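Local coordinates for protein phosphoribosylformylglycinamidine synthase 2 (Thermus thermophilus, PDB 3VIU) that belongs to the PurM-like AIR synthase-related family, a large single-chain synthase protein with two pairs of N- and C-terminal domains, modelled with ADP and magnesium, at residues L193-Y198 against L310-G315; L278-H283 against P333-I338. One frame throughout, in Å; residues are numbered along the deposited sequence.

Contact 1: L193-Y198 against L310-G315; sequences LGRPIY and LVPKEG
Two backbone bonds tie Y198 to L310 as an antiparallel hydrogen-bonded pair. Y198 N gives its hydrogen to L310 O at 2.6 Å, nearly along the C=O axis. L310 N answers to Y198 O at 2.8 Å, from above the carbonyl plane. Beyond this pair the strands diverge, and the side chain of R195 reaches across to P312. Its chain is bent at chi2 and chi3, which brings the guanidinium side-on to the carbonyl of P312. R195 NH2 reaches P312 O at 2.9 Å, and R195 NE makes a longer bond to P312 O at 3.3 Å. P312 O lies near the guanidinium plane and accepts from both nitrogens. R195 NH2 also forms a salt bridge with E317, at the start of helix 317-326. The guanidinium is sandwiched between E314 CA and P196 CD. Strands 196-201 and 307-312 are antiparallel neighbours in the mixed seven-stranded sheet of the first AIR synthase-related C-terminal domain. On one side of the sheet the Y198 ring crosses P312 at about a right angle, Y198 CD1 to P312 CD 3.6 Å, and Y198 OH is hydrogen-bonded to E321. I197 CD1 lies 3.7 Å from V311 CG2, the two side chains running alongside each other.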
loop_
_atom_site.group_PDB
_atom_site.type_symbol
_atom_site.label_atom_id
_atom_site.label_comp_id
_atom_site.label_asym_id
_atom_site.label_seq_id
_atom_site.Cartn_x
_atom_site.Cartn_y
_atom_site.Cartn_z
ATOM N N LEU A 193 -26.371 20.212 -10.013
ATOM C CA LEU A 193 -26.371 21.519 -10.641
ATOM C C LEU A 193 -26.897 22.615 -9.727
ATOM O O LEU A 193 -27.846 22.405 -8.980
ATOM C CB LEU A 193 -27.184 21.479 -11.931
ATOM C CG LEU A 193 -27.156 22.768 -12.751
ATOM C CD1 LEU A 193 -25.721 23.292 -12.880
ATOM C CD2 LEU A 193 -27.769 22.484 -14.108
ATOM N N GLY A 194 -26.261 23.781 -9.780
ATOM C CA GLY A 194 -26.693 24.908 -8.969
ATOM C C GLY A 194 -26.230 24.916 -7.527
ATOM O O GLY A 194 -26.832 25.570 -6.682
ATOM N N ARG A 195 -25.146 24.208 -7.245
ATOM C CA ARG A 195 -24.627 24.130 -5.887
ATOM C C ARG A 195 -23.351 24.935 -5.698
ATOM O O ARG A 195 -22.560 25.100 -6.624
ATOM C CB ARG A 195 -24.329 22.672 -5.530
ATOM C CG ARG A 195 -25.453 21.711 -5.850
ATOM C CD ARG A 195 -26.706 22.114 -5.105
ATOM N NE ARG A 195 -26.421 22.240 -3.685
ATOM C CZ ARG A 195 -26.870 23.226 -2.925
ATOM N NH1 ARG A 195 -27.630 24.171 -3.451
ATOM N NH2 ARG A 195 -26.542 23.274 -1.644
ATOM N N PRO A 196 -23.148 25.479 -4.497
ATOM C CA PRO A 196 -21.921 26.240 -4.269
ATOM C C PRO A 196 -20.868 25.211 -3.838
ATOM O O PRO A 196 -21.217 24.123 -3.375
ATOM C CB PRO A 196 -22.312 27.178 -3.139
ATOM C CG PRO A 196 -23.255 26.338 -2.339
ATOM C CD PRO A 196 -24.122 25.719 -3.419
ATOM N N ILE A 197 -19.591 25.537 -4.001
ATOM C CA ILE A 197 -18.519 24.620 -3.610
ATOM C C ILE A 197 -17.686 25.282 -2.512
ATOM O O ILE A 197 -17.104 26.351 -2.724
ATOM C CB ILE A 197 -17.578 24.308 -4.793
ATOM C CG1 ILE A 197 -18.389 23.999 -6.054
ATOM C CG2 ILE A 197 -16.666 23.158 -4.426
ATOM C CD1 ILE A 197 -19.349 22.866 -5.899
ATOM N N TYR A 198 -17.625 24.649 -1.344
ATOM C CA TYR A 198 -16.865 25.212 -0.236
ATOM C C TYR A 198 -15.411 24.762 -0.165
ATOM O O TYR A 198 -15.046 23.676 -0.622
ATOM C CB TYR A 198 -17.565 24.919 1.090
ATOM C CG TYR A 198 -18.761 25.803 1.353
ATOM C CD1 TYR A 198 -19.883 25.766 0.523
ATOM C CD2 TYR A 198 -18.783 26.664 2.447
ATOM C CE1 TYR A 198 -20.996 26.560 0.779
ATOM C CE2 TYR A 198 -19.891 27.463 2.714
ATOM C CZ TYR A 198 -20.995 27.406 1.879
ATOM O OH TYR A 198 -22.098 28.188 2.154
ATOM N N LEU A 310 -15.661 20.929 -0.413
ATOM C CA LEU A 310 -16.915 20.315 0.024
ATOM C C LEU A 310 -18.134 20.917 -0.673
ATOM O O LEU A 310 -18.207 22.126 -0.890
ATOM C CB LEU A 310 -17.079 20.429 1.544
ATOM C CG LEU A 310 -15.943 19.857 2.396
ATOM C CD1 LEU A 310 -14.878 20.916 2.568
ATOM C CD2 LEU A 310 -16.460 19.428 3.747
ATOM N N VAL A 311 -19.087 20.058 -1.020
ATOM C CA VAL A 311 -20.308 20.471 -1.706
ATOM C C VAL A 311 -21.490 20.190 -0.800
ATOM O O VAL A 311 -21.922 19.043 -0.665
ATOM C CB VAL A 311 -20.512 19.675 -3.020
ATOM C CG1 VAL A 311 -21.751 20.174 -3.754
ATOM C CG2 VAL A 311 -19.276 19.795 -3.901
ATOM N N PRO A 312 -22.030 21.234 -0.159
ATOM C CA PRO A 312 -23.176 21.027 0.730
ATOM C C PRO A 312 -24.443 20.707 -0.051
ATOM O O PRO A 312 -24.638 21.201 -1.166
ATOM C CB PRO A 312 -23.286 22.357 1.471
ATOM C CG PRO A 312 -22.837 23.354 0.425
ATOM C CD PRO A 312 -21.634 22.656 -0.206
ATOM N N LYS A 313 -25.292 19.871 0.539
ATOM C CA LYS A 313 -26.558 19.507 -0.085
ATOM C C LYS A 313 -27.443 20.745 -0.101
ATOM O O LYS A 313 -27.195 21.704 0.634
ATOM C CB LYS A 313 -27.258 18.409 0.716
ATOM C CG LYS A 313 -26.571 17.058 0.687
ATOM C CD LYS A 313 -27.428 16.038 1.413
ATOM C CE LYS A 313 -27.095 14.622 0.993
ATOM N NZ LYS A 313 -28.111 13.692 1.536
ATOM N N GLU A 314 -28.475 20.724 -0.934
ATOM C CA GLU A 314 -29.395 21.850 -1.020
ATOM C C GLU A 314 -30.002 22.163 0.342
ATOM O O GLU A 314 -30.570 21.281 0.996
ATOM C CB GLU A 314 -30.516 21.542 -2.013
ATOM C CG GLU A 314 -31.621 22.587 -2.047
ATOM C CD GLU A 314 -32.342 22.620 -3.377
ATOM O OE1 GLU A 314 -32.983 21.605 -3.737
ATOM O OE2 GLU A 314 -32.257 23.665 -4.064
ATOM N N GLY A 315 -29.873 23.415 0.770
ATOM C CA GLY A 315 -30.437 23.823 2.044
ATOM C C GLY A 315 -29.620 23.529 3.288
ATOM O O GLY A 315 -30.043 23.854 4.399
#

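Contact 2: L278-H283 against P333-I338; sequences LGVELH and PVARTI
A salt bridge joins E281 OE1 to R336 NH1 at 2.7 Å. The two side chains run alongside each other and point the same way. E281 is fully extended, with CG anti to the backbone N (chi1 -177°), while R336 starts from the crowded position between N and the carbonyl carbon and bends at chi3. The carboxylate meets the guanidinium at its edge, with the planes turned 67° apart. E281 OE2 has a second cation in R344 of the adjoining strand, so the carboxylate sits between two arginines and is probably held ionised. I338 CG2 lies against one face of the R336 guanidinium. On this same side of the sheet I338 CG1 lies over the peptide of G279, 3.6 Å from G279 C.

Backbone bonds continue the pairing. E281 N points nearly along the C=O axis of R336 at 2.9 Å from R336 O. G279 and I338 exchange two bonds, and H283 N reaches V334 O at 3.0 Å. These are antiparallel neighbours, strands 279-283 and 331-338, in the mixed seven-stranded sheet of the first AIR synthase-related C-terminal domain. V334 and A335 both face I197 on the next strand, a classic beta bulge.

The opposite face, with V280, L282, A335 and T337, is mostly apolar. L282 CD1 lies 3.4 Å from V334 CG1, side by side. V280 CG2 touches A335 CB at 3.8 Å. L269 of helix 264-275 packs on both V280 and L282. At the far end L278 CD1 meets T337 CG2 at 3.9 Å, crossing obliquely, while T337 OG1 is hydrogen-bonded to S192 O.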
loop_
_atom_site.group_PDB
_atom_site.type_symbol
_atom_site.label_atom_id
_atom_site.label_comp_id
_atom_site.label_asym_id
_atom_site.label_seq_id
_atom_site.Cartn_x
_atom_site.Cartn_y
_atom_site.Cartn_z
ATOM N N LEU A 278 -21.055 17.895 -15.302
ATOM C CA LEU A 278 -21.313 19.323 -15.469
ATOM C C LEU A 278 -20.007 20.082 -15.285
ATOM O O LEU A 278 -18.938 19.472 -15.217
ATOM C CB LEU A 278 -22.378 19.804 -14.467
ATOM C CG LEU A 278 -22.249 19.310 -13.027
ATOM C CD1 LEU A 278 -20.960 19.870 -12.432
ATOM C CD2 LEU A 278 -23.476 19.725 -12.203
ATOM N N GLY A 279 -20.090 21.405 -15.207
ATOM C CA GLY A 279 -18.889 22.196 -15.045
ATOM C C GLY A 279 -18.843 22.972 -13.747
ATOM O O GLY A 279 -19.801 22.986 -12.974
ATOM N N VAL A 280 -17.716 23.626 -13.504
ATOM C CA VAL A 280 -17.551 24.409 -12.293
ATOM C C VAL A 280 -16.923 25.775 -12.566
ATOM O O VAL A 280 -15.966 25.894 -13.329
ATOM C CB VAL A 280 -16.692 23.640 -11.264
ATOM C CG1 VAL A 280 -15.467 23.090 -11.947
ATOM C CG2 VAL A 280 -16.282 24.565 -10.112
ATOM N N GLU A 281 -17.488 26.804 -11.947
ATOM C CA GLU A 281 -16.984 28.161 -12.088
ATOM C C GLU A 281 -16.218 28.459 -10.801
ATOM O O GLU A 281 -16.793 28.420 -9.708
ATOM C CB GLU A 281 -18.149 29.148 -12.242
ATOM C CG GLU A 281 -17.737 30.608 -12.468
ATOM C CD GLU A 281 -18.938 31.550 -12.625
ATOM O OE1 GLU A 281 -19.436 32.093 -11.606
ATOM O OE2 GLU A 281 -19.389 31.731 -13.772
ATOM N N LEU A 282 -14.926 28.741 -10.924
ATOM C CA LEU A 282 -14.102 29.038 -9.756
ATOM C C LEU A 282 -13.810 30.533 -9.648
ATOM O O LEU A 282 -13.365 31.165 -10.603
ATOM C CB LEU A 282 -12.782 28.247 -9.824
ATOM C CG LEU A 282 -11.690 28.522 -8.777
ATOM C CD1 LEU A 282 -12.231 28.351 -7.362
ATOM C CD2 LEU A 282 -10.526 27.567 -9.013
ATOM N N HIS A 283 -14.086 31.095 -8.481
ATOM C CA HIS A 283 -13.839 32.507 -8.229
ATOM C C HIS A 283 -12.568 32.568 -7.391
ATOM O O HIS A 283 -12.624 32.478 -6.169
ATOM C CB HIS A 283 -15.008 33.108 -7.452
ATOM C CG HIS A 283 -16.304 33.108 -8.205
ATOM N ND1 HIS A 283 -16.680 34.136 -9.043
ATOM C CD2 HIS A 283 -17.313 32.203 -8.247
ATOM C CE1 HIS A 283 -17.863 33.865 -9.568
ATOM N NE2 HIS A 283 -18.269 32.698 -9.102
ATOM N N PRO A 333 -17.518 29.510 0.650
ATOM C CA PRO A 333 -17.883 29.202 -0.736
ATOM C C PRO A 333 -16.827 29.807 -1.660
ATOM O O PRO A 333 -16.475 30.987 -1.532
ATOM C CB PRO A 333 -19.255 29.859 -0.887
ATOM C CG PRO A 333 -19.177 31.021 0.053
ATOM C CD PRO A 333 -18.512 30.410 1.264
ATOM N N VAL A 334 -16.331 28.997 -2.591
ATOM C CA VAL A 334 -15.276 29.425 -3.503
ATOM C C VAL A 334 -15.628 29.227 -4.989
ATOM O O VAL A 334 -15.002 29.828 -5.873
ATOM C CB VAL A 334 -13.959 28.662 -3.138
ATOM C CG1 VAL A 334 -13.533 27.743 -4.265
ATOM C CG2 VAL A 334 -12.877 29.640 -2.770
ATOM N N ALA A 335 -16.630 28.391 -5.254
ATOM C CA ALA A 335 -17.061 28.109 -6.626
ATOM C C ALA A 335 -18.501 27.602 -6.666
ATOM O O ALA A 335 -19.134 27.427 -5.631
ATOM C CB ALA A 335 -16.122 27.077 -7.276
ATOM N N ARG A 336 -19.013 27.373 -7.869
ATOM C CA ARG A 336 -20.379 26.889 -8.036
ATOM C C ARG A 336 -20.460 26.019 -9.281
ATOM O O ARG A 336 -19.631 26.140 -10.182
ATOM C CB ARG A 336 -21.348 28.066 -8.183
ATOM C CG ARG A 336 -21.019 28.973 -9.364
ATOM C CD ARG A 336 -22.015 30.115 -9.493
ATOM N NE ARG A 336 -22.993 29.867 -10.545
ATOM C CZ ARG A 336 -22.831 30.223 -11.813
ATOM N NH1 ARG A 336 -21.730 30.853 -12.198
ATOM N NH2 ARG A 336 -23.772 29.937 -12.700
ATOM N N THR A 337 -21.456 25.143 -9.333
ATOM C CA THR A 337 -21.621 24.281 -10.493
ATOM C C THR A 337 -22.447 24.992 -11.555
ATOM O O THR A 337 -23.341 25.777 -11.238
ATOM C CB THR A 337 -22.325 22.948 -10.129
ATOM O OG1 THR A 337 -23.566 23.220 -9.460
ATOM C CG2 THR A 337 -21.431 22.101 -9.236
ATOM N N ILE A 338 -22.125 24.718 -12.815
ATOM C CA ILE A 338 -22.828 25.296 -13.951
ATOM C C ILE A 338 -23.137 24.149 -14.911
ATOM O O ILE A 338 -22.488 23.108 -14.864
ATOM C CB ILE A 338 -21.963 26.366 -14.674
ATOM C CG1 ILE A 338 -20.633 25.764 -15.113
ATOM C CG2 ILE A 338 -21.709 27.554 -13.752
ATOM C CD1 ILE A 338 -19.749 26.747 -15.859
#

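Contacts 1 and 2 lie in the same sheet, with centres about 9 Å apart. Strands 196-201 and 331-338 are neighbours, so the sheet runs from 307-312 through both to 279-283. I197 forms the joint: its N and O probably bond to A335 O and V334 N, at the bulge. Both contacts are largely buried; the exposed residues include E314 in contact 1 and R336, in the salt bridge of contact 2. Contact 1 has one bridged pair within its segments, and an arginine just before one strand grips a carbonyl at the end of the other. Contact 2 pairs four residues on each strand and carries its charges as a side-chain salt bridge on one sheet face. Helix 317-326 packs on contact 1, helix 264-275 on contact 2.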